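Local coordinates for 182aa long hypothetical protein (PDB 2GAN), which is of unknown function but is probably a GNAT-family acetyltransferase that would transfer the acetyl group of acetyl-coenzyme A to a substrate not identified here, at residues E55-L58 with K59-S63; T71-K74 with D75-I78; P116-Q119 with G120-I123; V132-L135 with R136-K140. All coordinates share one frame; numbering follows the deposited sequence.

Interaction 1: residues E55-L58 with K59-S63. With SO4 (sulfate ion), chain D.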
loop_
_atom_site.group_PDB
_atom_site.type_symbol
_atom_site.label_atom_id
_atom_site.label_comp_id
_atom_site.label_asym_id
_atom_site.label_seq_id
_atom_site.Cartn_x
_atom_site.Cartn_y
_atom_site.Cartn_z
ATOM N N GLU A 55 -1.105 -13.848 18.582
ATOM C CA GLU A 55 -2.131 -14.613 19.279
ATOM C C GLU A 55 -2.685 -13.857 20.488
ATOM O O GLU A 55 -3.894 -13.750 20.653
ATOM C CB GLU A 55 -1.543 -15.969 19.695
ATOM C CG GLU A 55 -2.527 -17.021 20.199
ATOM C CD GLU A 55 -3.012 -16.750 21.605
ATOM O OE1 GLU A 55 -2.194 -16.299 22.441
ATOM O OE2 GLU A 55 -4.203 -17.011 21.883
ATOM N N PRO A 56 -1.809 -13.304 21.343
ATOM C CA PRO A 56 -2.309 -12.572 22.515
ATOM C C PRO A 56 -3.218 -11.390 22.126
ATOM O O PRO A 56 -4.246 -11.153 22.757
ATOM C CB PRO A 56 -1.023 -12.122 23.214
ATOM C CG PRO A 56 -0.040 -13.202 22.818
ATOM C CD PRO A 56 -0.338 -13.360 21.356
ATOM N N PHE A 57 -2.835 -10.667 21.076
ATOM C CA PHE A 57 -3.604 -9.526 20.581
ATOM C C PHE A 57 -4.997 -9.980 20.122
ATOM O O PHE A 57 -6.005 -9.405 20.513
ATOM C CB PHE A 57 -2.840 -8.868 19.418
ATOM C CG PHE A 57 -3.476 -7.602 18.893
ATOM C CD1 PHE A 57 -3.721 -6.519 19.738
ATOM C CD2 PHE A 57 -3.819 -7.490 17.542
ATOM C CE1 PHE A 57 -4.297 -5.340 19.248
ATOM C CE2 PHE A 57 -4.394 -6.319 17.043
ATOM C CZ PHE A 57 -4.634 -5.242 17.899
ATOM N N LEU A 58 -5.040 -11.022 19.300
ATOM C CA LEU A 58 -6.297 -11.557 18.787
ATOM C C LEU A 58 -7.189 -12.067 19.919
ATOM O O LEU A 58 -8.393 -11.792 19.953
ATOM C CB LEU A 58 -6.014 -12.700 17.796
ATOM C CG LEU A 58 -7.168 -13.469 17.134
ATOM C CD1 LEU A 58 -8.031 -12.541 16.279
ATOM C CD2 LEU A 58 -6.593 -14.583 16.280
ATOM N N LYS A 59 -6.598 -12.811 20.848
ATOM C CA LYS A 59 -7.369 -13.356 21.961
ATOM C C LYS A 59 -8.118 -12.221 22.654
ATOM O O LYS A 59 -9.320 -12.321 22.903
ATOM C CB LYS A 59 -6.449 -14.067 22.960
ATOM C CG LYS A 59 -7.193 -14.876 24.011
ATOM C CD LYS A 59 -6.242 -15.715 24.854
ATOM C CE LYS A 59 -7.010 -16.569 25.859
ATOM N NZ LYS A 59 -6.103 -17.431 26.681
ATOM N N PHE A 60 -7.403 -11.139 22.954
ATOM C CA PHE A 60 -8.011 -9.991 23.604
ATOM C C PHE A 60 -9.127 -9.347 22.790
ATOM O O PHE A 60 -10.202 -9.076 23.317
ATOM C CB PHE A 60 -6.952 -8.933 23.937
ATOM C CG PHE A 60 -7.531 -7.571 24.243
ATOM C CD1 PHE A 60 -7.551 -6.573 23.267
ATOM C CD2 PHE A 60 -8.076 -7.297 25.497
ATOM C CE1 PHE A 60 -8.105 -5.325 23.531
ATOM C CE2 PHE A 60 -8.637 -6.053 25.779
ATOM C CZ PHE A 60 -8.652 -5.063 24.793
ATOM N N ARG A 61 -8.876 -9.095 21.509
ATOM C CA ARG A 61 -9.883 -8.448 20.672
ATOM C C ARG A 61 -11.159 -9.262 20.540
ATOM O O ARG A 61 -12.260 -8.718 20.585
ATOM C CB ARG A 61 -9.322 -8.190 19.279
ATOM C CG ARG A 61 -8.087 -7.337 19.260
ATOM C CD ARG A 61 -7.686 -7.099 17.828
ATOM N NE ARG A 61 -7.966 -5.735 17.395
ATOM C CZ ARG A 61 -7.923 -5.346 16.124
ATOM N NH1 ARG A 61 -7.620 -6.220 15.179
ATOM N NH2 ARG A 61 -8.163 -4.086 15.803
ATOM N N LEU A 62 -10.996 -10.567 20.351
ATOM C CA LEU A 62 -12.117 -11.477 20.204
ATOM C C LEU A 62 -12.934 -11.526 21.493
ATOM O O LEU A 62 -14.157 -11.633 21.448
ATOM C CB LEU A 62 -11.598 -12.876 19.860
ATOM C CG LEU A 62 -11.686 -13.489 18.447
ATOM C CD1 LEU A 62 -11.970 -12.463 17.363
ATOM C CD2 LEU A 62 -10.397 -14.237 18.185
ATOM N N SER A 63 -12.263 -11.437 22.639
ATOM C CA SER A 63 -12.956 -11.491 23.932
ATOM C C SER A 63 -13.589 -10.185 24.416
ATOM O O SER A 63 -14.728 -10.172 24.885
ATOM C CB SER A 63 -11.996 -11.983 25.021
ATOM O OG SER A 63 -11.568 -13.303 24.762
HETATM S S SO4 D . -7.115 -3.919 12.373
HETATM O O1 SO4 D . -6.917 -4.631 11.095
HETATM O O2 SO4 D . -7.425 -2.493 12.120
HETATM O O3 SO4 D . -5.874 -4.021 13.163
HETATM O O4 SO4 D . -8.234 -4.526 13.109
#

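Interaction 2: residues T71-K74 with D75-I78. With SO4 (sulfate ion), chain E.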
loop_
_atom_site.group_PDB
_atom_site.type_symbol
_atom_site.label_atom_id
_atom_site.label_comp_id
_atom_site.label_asym_id
_atom_site.label_seq_id
_atom_site.Cartn_x
_atom_site.Cartn_y
_atom_site.Cartn_z
ATOM N N THR A 71 -18.160 -12.740 9.367
ATOM C CA THR A 71 -17.228 -13.430 8.496
ATOM C C THR A 71 -17.946 -13.831 7.241
ATOM O O THR A 71 -19.167 -13.977 7.229
ATOM C CB THR A 71 -16.708 -14.744 9.113
ATOM O OG1 THR A 71 -17.804 -15.656 9.257
ATOM C CG2 THR A 71 -16.063 -14.500 10.462
ATOM N N TYR A 72 -17.186 -14.004 6.174
ATOM C CA TYR A 72 -17.778 -14.471 4.942
ATOM C C TYR A 72 -17.300 -15.906 4.914
ATOM O O TYR A 72 -16.102 -16.175 5.008
ATOM C CB TYR A 72 -17.264 -13.696 3.729
ATOM C CG TYR A 72 -18.036 -14.013 2.461
ATOM C CD1 TYR A 72 -17.701 -15.110 1.670
ATOM C CD2 TYR A 72 -19.125 -13.227 2.070
ATOM C CE1 TYR A 72 -18.425 -15.418 0.518
ATOM C CE2 TYR A 72 -19.862 -13.525 0.925
ATOM C CZ TYR A 72 -19.506 -14.622 0.153
ATOM O OH TYR A 72 -20.237 -14.922 -0.975
ATOM N N GLN A 73 -18.240 -16.835 4.842
ATOM C CA GLN A 73 -17.885 -18.238 4.818
ATOM C C GLN A 73 -18.364 -18.907 3.546
ATOM O O GLN A 73 -19.396 -18.542 2.972
ATOM C CB GLN A 73 -18.478 -18.964 6.031
ATOM C CG GLN A 73 -17.995 -18.434 7.381
ATOM C CD GLN A 73 -18.450 -19.289 8.559
ATOM O OE1 GLN A 73 -18.333 -18.879 9.722
ATOM N NE2 GLN A 73 -18.966 -20.482 8.266
ATOM N N LYS A 74 -17.585 -19.884 3.107
ATOM C CA LYS A 74 -17.902 -20.666 1.930
ATOM C C LYS A 74 -17.813 -22.100 2.418
ATOM O O LYS A 74 -16.739 -22.561 2.808
ATOM C CB LYS A 74 -16.871 -20.440 0.827
ATOM C CG LYS A 74 -17.280 -21.016 -0.523
ATOM C CD LYS A 74 -16.197 -20.775 -1.569
ATOM C CE LYS A 74 -16.754 -20.799 -2.992
ATOM N NZ LYS A 74 -17.484 -22.058 -3.317
ATOM N N ASP A 75 -18.942 -22.796 2.429
ATOM C CA ASP A 75 -18.949 -24.176 2.878
ATOM C C ASP A 75 -18.313 -24.301 4.266
ATOM O O ASP A 75 -17.417 -25.116 4.469
ATOM C CB ASP A 75 -18.201 -25.046 1.857
ATOM C CG ASP A 75 -18.914 -25.102 0.507
ATOM O OD1 ASP A 75 -18.264 -25.443 -0.502
ATOM O OD2 ASP A 75 -20.127 -24.813 0.459
ATOM N N ASN A 76 -18.777 -23.477 5.206
ATOM C CA ASN A 76 -18.304 -23.488 6.600
ATOM C C ASN A 76 -16.830 -23.141 6.776
ATOM O O ASN A 76 -16.191 -23.588 7.733
ATOM C CB ASN A 76 -18.556 -24.860 7.229
ATOM C CG ASN A 76 -20.012 -25.261 7.186
ATOM O OD1 ASN A 76 -20.351 -26.422 7.372
ATOM N ND2 ASN A 76 -20.880 -24.298 6.948
ATOM N N ARG A 77 -16.294 -22.340 5.865
ATOM C CA ARG A 77 -14.896 -21.942 5.935
ATOM C C ARG A 77 -14.796 -20.416 5.874
ATOM O O ARG A 77 -15.326 -19.790 4.956
ATOM C CB ARG A 77 -14.122 -22.560 4.768
ATOM C CG ARG A 77 -12.751 -23.083 5.138
ATOM C CD ARG A 77 -12.786 -24.562 5.528
ATOM N NE ARG A 77 -13.761 -24.858 6.574
ATOM C CZ ARG A 77 -13.997 -26.078 7.054
ATOM N NH1 ARG A 77 -13.324 -27.124 6.586
ATOM N NH2 ARG A 77 -14.916 -26.258 7.995
ATOM N N ILE A 78 -14.109 -19.830 6.850
ATOM C CA ILE A 78 -13.944 -18.387 6.916
ATOM C C ILE A 78 -12.948 -17.879 5.883
ATOM O O ILE A 78 -11.756 -18.173 5.977
ATOM C CB ILE A 78 -13.454 -17.952 8.322
ATOM C CG1 ILE A 78 -14.473 -18.367 9.379
ATOM C CG2 ILE A 78 -13.230 -16.445 8.360
ATOM C CD1 ILE A 78 -14.046 -18.055 10.806
HETATM S S SO4 E . -18.641 -23.761 -6.266
HETATM O O1 SO4 E . -17.632 -23.115 -7.127
HETATM O O2 SO4 E . -19.664 -22.774 -5.878
HETATM O O3 SO4 E . -17.984 -24.295 -5.062
HETATM O O4 SO4 E . -19.279 -24.868 -7.006
#

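Interaction 3: residues P116-Q119 with G120-I123. With SO4 (sulfate ion), chain C.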
loop_
_atom_site.group_PDB
_atom_site.type_symbol
_atom_site.label_atom_id
_atom_site.label_comp_id
_atom_site.label_asym_id
_atom_site.label_seq_id
_atom_site.Cartn_x
_atom_site.Cartn_y
_atom_site.Cartn_z
ATOM N N PRO A 116 -6.399 -14.127 0.727
ATOM C CA PRO A 116 -5.594 -13.762 -0.447
ATOM C C PRO A 116 -5.873 -14.542 -1.736
ATOM O O PRO A 116 -5.519 -14.091 -2.824
ATOM C CB PRO A 116 -4.157 -13.925 0.056
ATOM C CG PRO A 116 -4.274 -14.978 1.111
ATOM C CD PRO A 116 -5.544 -14.608 1.830
ATOM N N GLU A 117 -6.515 -15.700 -1.614
ATOM C CA GLU A 117 -6.834 -16.520 -2.773
ATOM C C GLU A 117 -8.261 -16.260 -3.280
ATOM O O GLU A 117 -8.715 -16.907 -4.219
ATOM C CB GLU A 117 -6.633 -18.005 -2.420
ATOM C CG GLU A 117 -7.859 -18.905 -2.544
ATOM C CD GLU A 117 -8.008 -19.532 -3.929
ATOM O OE1 GLU A 117 -8.905 -20.392 -4.105
ATOM O OE2 GLU A 117 -7.227 -19.163 -4.840
ATOM N N PHE A 118 -8.955 -15.304 -2.667
ATOM C CA PHE A 118 -10.324 -14.966 -3.059
ATOM C C PHE A 118 -10.503 -13.473 -3.313
ATOM O O PHE A 118 -11.582 -12.928 -3.097
ATOM C CB PHE A 118 -11.332 -15.395 -1.983
ATOM C CG PHE A 118 -11.533 -16.881 -1.881
ATOM C CD1 PHE A 118 -10.680 -17.664 -1.106
ATOM C CD2 PHE A 118 -12.587 -17.498 -2.549
ATOM C CE1 PHE A 118 -10.872 -19.039 -0.999
ATOM C CE2 PHE A 118 -12.789 -18.875 -2.449
ATOM C CZ PHE A 118 -11.933 -19.649 -1.672
ATOM N N GLN A 119 -9.449 -12.813 -3.772
ATOM C CA GLN A 119 -9.513 -11.387 -4.047
ATOM C C GLN A 119 -10.284 -11.070 -5.324
ATOM O O GLN A 119 -10.434 -11.922 -6.196
ATOM C CB GLN A 119 -8.102 -10.821 -4.143
ATOM C CG GLN A 119 -7.365 -10.872 -2.833
ATOM C CD GLN A 119 -5.940 -10.414 -2.972
ATOM O OE1 GLN A 119 -5.668 -9.384 -3.590
ATOM N NE2 GLN A 119 -5.017 -11.165 -2.388
ATOM N N GLY A 120 -10.771 -9.836 -5.424
ATOM C CA GLY A 120 -11.518 -9.421 -6.602
ATOM C C GLY A 120 -12.721 -10.297 -6.904
ATOM O O GLY A 120 -13.118 -10.423 -8.058
ATOM N N LYS A 121 -13.302 -10.887 -5.861
ATOM C CA LYS A 121 -14.457 -11.773 -5.991
ATOM C C LYS A 121 -15.726 -11.127 -5.445
ATOM O O LYS A 121 -16.796 -11.741 -5.454
ATOM C CB LYS A 121 -14.205 -13.077 -5.230
ATOM C CG LYS A 121 -13.020 -13.890 -5.731
ATOM C CD LYS A 121 -13.325 -14.537 -7.069
ATOM C CE LYS A 121 -12.163 -15.410 -7.551
ATOM N NZ LYS A 121 -11.767 -16.468 -6.562
ATOM N N GLY A 122 -15.598 -9.895 -4.957
ATOM C CA GLY A 122 -16.740 -9.187 -4.414
ATOM C C GLY A 122 -16.957 -9.434 -2.930
ATOM O O GLY A 122 -17.913 -8.919 -2.358
ATOM N N ILE A 123 -16.075 -10.208 -2.297
ATOM C CA ILE A 123 -16.225 -10.503 -0.875
ATOM C C ILE A 123 -16.006 -9.273 0.008
ATOM O O ILE A 123 -16.782 -9.016 0.926
ATOM C CB ILE A 123 -15.256 -11.627 -0.424
ATOM C CG1 ILE A 123 -15.538 -12.908 -1.208
ATOM C CG2 ILE A 123 -15.460 -11.923 1.061
ATOM C CD1 ILE A 123 -14.511 -13.989 -0.978
HETATM S S SO4 C . -13.604 -7.108 -3.407
HETATM O O1 SO4 C . -13.290 -7.802 -4.666
HETATM O O2 SO4 C . -12.954 -5.793 -3.413
HETATM O O3 SO4 C . -13.101 -7.910 -2.275
HETATM O O4 SO4 C . -15.051 -6.936 -3.262
HETATM O O HOH W 1 -13.399 -10.787 -3.241
#

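Interaction 4: residues V132-L135 with R136-K140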
loop_
_atom_site.group_PDB
_atom_site.type_symbol
_atom_site.label_atom_id
_atom_site.label_comp_id
_atom_site.label_asym_id
_atom_site.label_seq_id
_atom_site.Cartn_x
_atom_site.Cartn_y
_atom_site.Cartn_z
ATOM N N VAL A 132 -21.088 -1.306 7.141
ATOM C CA VAL A 132 -21.504 0.075 7.153
ATOM C C VAL A 132 -22.987 0.166 7.495
ATOM O O VAL A 132 -23.391 0.991 8.328
ATOM C CB VAL A 132 -21.228 0.735 5.800
ATOM C CG1 VAL A 132 -21.933 2.071 5.720
ATOM C CG2 VAL A 132 -19.721 0.910 5.618
ATOM N N LYS A 133 -23.803 -0.684 6.874
ATOM C CA LYS A 133 -25.245 -0.667 7.151
ATOM C C LYS A 133 -25.578 -1.115 8.574
ATOM O O LYS A 133 -26.460 -0.543 9.219
ATOM C CB LYS A 133 -26.004 -1.533 6.140
ATOM C CG LYS A 133 -26.411 -0.758 4.892
ATOM C CD LYS A 133 -26.954 -1.656 3.787
ATOM C CE LYS A 133 -27.132 -0.861 2.495
ATOM N NZ LYS A 133 -27.269 -1.752 1.309
ATOM N N ARG A 134 -24.877 -2.126 9.069
ATOM C CA ARG A 134 -25.135 -2.593 10.419
ATOM C C ARG A 134 -24.928 -1.428 11.386
ATOM O O ARG A 134 -25.788 -1.141 12.212
ATOM C CB ARG A 134 -24.204 -3.753 10.767
ATOM C CG ARG A 134 -24.277 -4.208 12.216
ATOM C CD ARG A 134 -25.676 -4.639 12.613
ATOM N NE ARG A 134 -25.693 -5.055 14.012
ATOM C CZ ARG A 134 -26.791 -5.351 14.695
ATOM N NH1 ARG A 134 -27.979 -5.281 14.118
ATOM N NH2 ARG A 134 -26.699 -5.713 15.961
ATOM N N LEU A 135 -23.794 -0.745 11.271
ATOM C CA LEU A 135 -23.524 0.383 12.149
ATOM C C LEU A 135 -24.612 1.443 12.020
ATOM O O LEU A 135 -25.127 1.930 13.024
ATOM C CB LEU A 135 -22.156 0.987 11.845
ATOM C CG LEU A 135 -20.977 0.168 12.382
ATOM C CD1 LEU A 135 -19.695 0.840 11.969
ATOM C CD2 LEU A 135 -21.054 0.050 13.911
ATOM N N ARG A 136 -24.967 1.789 10.785
ATOM C CA ARG A 136 -26.010 2.778 10.550
ATOM C C ARG A 136 -27.308 2.392 11.256
ATOM O O ARG A 136 -27.926 3.214 11.924
ATOM C CB ARG A 136 -26.263 2.950 9.044
ATOM C CG ARG A 136 -25.283 3.900 8.372
ATOM C CD ARG A 136 -25.473 3.947 6.866
ATOM N NE ARG A 136 -26.834 4.309 6.465
ATOM C CZ ARG A 136 -27.339 5.542 6.497
ATOM N NH1 ARG A 136 -26.603 6.565 6.917
ATOM N NH2 ARG A 136 -28.587 5.751 6.098
ATOM N N SER A 137 -27.711 1.137 11.129
ATOM C CA SER A 137 -28.943 0.693 11.765
ATOM C C SER A 137 -28.840 0.811 13.279
ATOM O O SER A 137 -29.833 0.655 13.982
ATOM C CB SER A 137 -29.234 -0.758 11.397
ATOM O OG SER A 137 -28.338 -1.617 12.075
ATOM N N LEU A 138 -27.633 1.064 13.779
ATOM C CA LEU A 138 -27.410 1.208 15.215
ATOM C C LEU A 138 -27.280 2.690 15.563
ATOM O O LEU A 138 -26.979 3.044 16.703
ATOM C CB LEU A 138 -26.132 0.461 15.643
ATOM C CG LEU A 138 -26.071 -1.066 15.472
ATOM C CD1 LEU A 138 -24.756 -1.615 16.050
ATOM C CD2 LEU A 138 -27.248 -1.707 16.177
ATOM N N GLY A 139 -27.518 3.547 14.571
ATOM C CA GLY A 139 -27.427 4.981 14.766
ATOM C C GLY A 139 -25.999 5.483 14.903
ATOM O O GLY A 139 -25.765 6.537 15.505
ATOM N N LYS A 140 -25.042 4.740 14.343
ATOM C CA LYS A 140 -23.622 5.114 14.423
ATOM C C LYS A 140 -23.001 5.464 13.074
ATOM O O LYS A 140 -23.433 4.980 12.041
ATOM C CB LYS A 140 -22.791 3.959 15.006
ATOM C CG LYS A 140 -23.345 3.293 16.253
ATOM C CD LYS A 140 -23.264 4.180 17.477
ATOM C CE LYS A 140 -23.773 3.431 18.705
ATOM N NZ LYS A 140 -23.476 4.162 19.952
#

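Interaction 1: residues E55-L58 with K59-S63
Arg61 lays its CD over one face of the Phe57 ring, one turn earlier on helix 47-65 of this GNAT-type fold, and the ring's CZ lies over one face of the guanidinium group. Arg61 CD sits 3.7 Å from the centroid of the Phe57 ring, a CH-pi contact, and Arg61 NE comes within 3.4 Å of Phe57 CZ. The guanidinium plane is turned only 20° from the ring. Phe57 reaches this position with CG anti to its backbone N (chi1 -175°), while a bend at chi3 carries the end of Arg61 past the ring rim. There Arg61 NH1 and NH2 both grip O4 of a sulfate, each at 2.7 Å, with the sulfur in the guanidinium plane. The same anion takes a bond from Phe111 N of strand 106-114, and Glu65 and Glu110 form long, weak ion pairs with the arginine.

On another side of the helix CD1 of Leu58 lies tightly, at 3.5 Å, against CD2 of Leu62, and both leucines pack on helix 14-27. Regular main-chain bonds fix these spacings, among them Arg61 N to Phe57 O at 3.1 Å. Glu55 and Lys59 run side by side, Glu55 OE2 resting 3.8 Å from Lys59 CD.

Interaction 2: residues T71-K74 with D75-I78
Lys74 and Arg77 face each other across a tight turn, and Lys74 N donates to Arg77 O at 2.9 Å (156° at the hydrogen). The return bond, Arg77 N to Lys74 O, is weak at 3.1 Å. Arg77 O is approached by Gln73 as well, whose CA makes a C-H...O contact of 3.0 Å. At the turn itself, Arg77 curls back on the residue before it: bends at chi2 and chi3 bring NE and NH2 side-on to Asn76 O, both above the same face of that carbonyl, so two bonds hold the guanidinium group in place. Asp75 OD2 is hydrogen-bonded to Met1 N, and Lys74 NZ makes a weak hydrogen bond, 2.9 Å, to O3 of a sulfate.

Beyond the turn, Gln73 and Ile78 form an antiparallel, non-hydrogen-bonded pair, with Gln73 CG 4.0 Å from Ile78 CG1. The extended chain of Gln73 (chi2 -172°) carries its amide past the isoleucine and puts Gln73 NE2 3.5 Å from Asn76 CA. An alanine at Gln73 would leave Ile78 CG1 and the Asn76 backbone without this cover and would probably open a gap beside the turn. Thr71 extends the packing, with CB 3.9 Å from Ile78 CG2, and Ile78 also meets Leu20 of helix 14-27. Two consecutive residues with positive phi, Asp75 and Asn76, fit a type I' turn, here the two-residue loop of the beta-hairpin that links neighbouring antiparallel strands 68-74 and 78-85 of the central sheet.

Interaction 3: residues P116-Q119 with G120-I123
Ile123 has CG1 beside its backbone N (chi1 -60°) and CD1 extended (chi2 171°), which carries Ile123 CD1 to 3.6 Å from Phe118 CB. In Lys121, chi1 of -62° sets CG 3.2 Å from Phe118 O, and a bend at chi2 turns the rest of the chain back along the preceding backbone. Residues 116-119 and 120-123 form a compact loop, bridged by a water that accepts from Lys121 N at 2.6 Å and from Ile123 N at 2.9 Å. Phe118 O, 2.8 Å from the water, and a sulfate oxygen are among its acceptors, though these outnumber its protons.

Gly120 and Gly122 both have positive phi, which favours glycine. Gly122, the N-cap of helix 123-137, donates from its N to sulfate O1 at 3.1 Å, and Gly120 CA comes equally near that oxygen, at 3.1 Å. Gly124 N, Ser125 OG and Tyr156 OH of the second subunit also hydrogen-bond to the anion.

The run Gln119-Gly120-Lys121-Gly122-Ile123-Gly124 matches the Q/R-x-x-G-x-G/A signature of GNAT enzymes, whose backbone N-H groups bind the pyrophosphate of acetyl-coenzyme A. The sulfate therefore probably marks a phosphate position, with main-chain donors and the positive end of the helix dipole likely to stabilise its charge.

Interaction 4: residues V132-L135 with R136-K140
Leu138 folds back over the last turn of helix 123-137 and meets Arg134 and Leu135 along its whole length. Leu138 CB lies 3.2 Å from Leu135 O, and Leu138 CG rests 3.3 Å from Arg134 O. At the branch, CD1 of Leu138 is about equally near Arg134 O, at 4.0 Å, and Arg134 NE, at 4.1 Å, while CD2 of Leu138 covers one face of the guanidinium group, over its centre and 4.0 Å from Arg134 CZ. Arg134 turns this flat face to the leucine by a bend at chi2 (58°), and its NH2 is anchored in a salt bridge to Glu68. Replacing Leu138 by a serine would remove the methyl that covers this face and would probably let the guanidinium group move more freely about its bond to Glu68.

Ser137 bonds to the carbonyl that Leu138 CG meets: with chi1 at 73° Ser137 OG swings back and donates to Arg134 O at 2.6 Å. Its backbone N bonds to Lys133 O in regular helical fashion. Leu135 is buried against Ile109 and Leu84 of the sheet, and Val132 packs on Phe176 of the second subunit.

Beyond Ser137 the chain leaves the helix. Lys140 N reaches back to Leu135 O at 3.1 Å from above its carbonyl plane, and Gly139 N bonds to Arg136 O at 2.7 Å. With Gly139 at positive phi as the C-prime residue, this is a Schellman motif, ending the helix of the beta-alpha-beta unit just before strand 141-146.

The four contacts follow one another along the chain within one GNAT-type fold. Interaction 1 lies on helix 47-65, which leads into strand 68-74, the first arm of the hairpin of interaction 2; their centres are 20 Å apart. Interactions 2 and 3 touch, with centres 13 Å apart: Tyr72 packs on Ile123 and Lys74 on Phe118, so the hairpin abuts the probable cofactor loop. Interactions 3 and 4 mark the start and end of helix 123-137, centres 25 Å apart, within the unit from strand 106-114 to strand 141-146. Thus one helix joins the anion-binding loop to the return into the sheet.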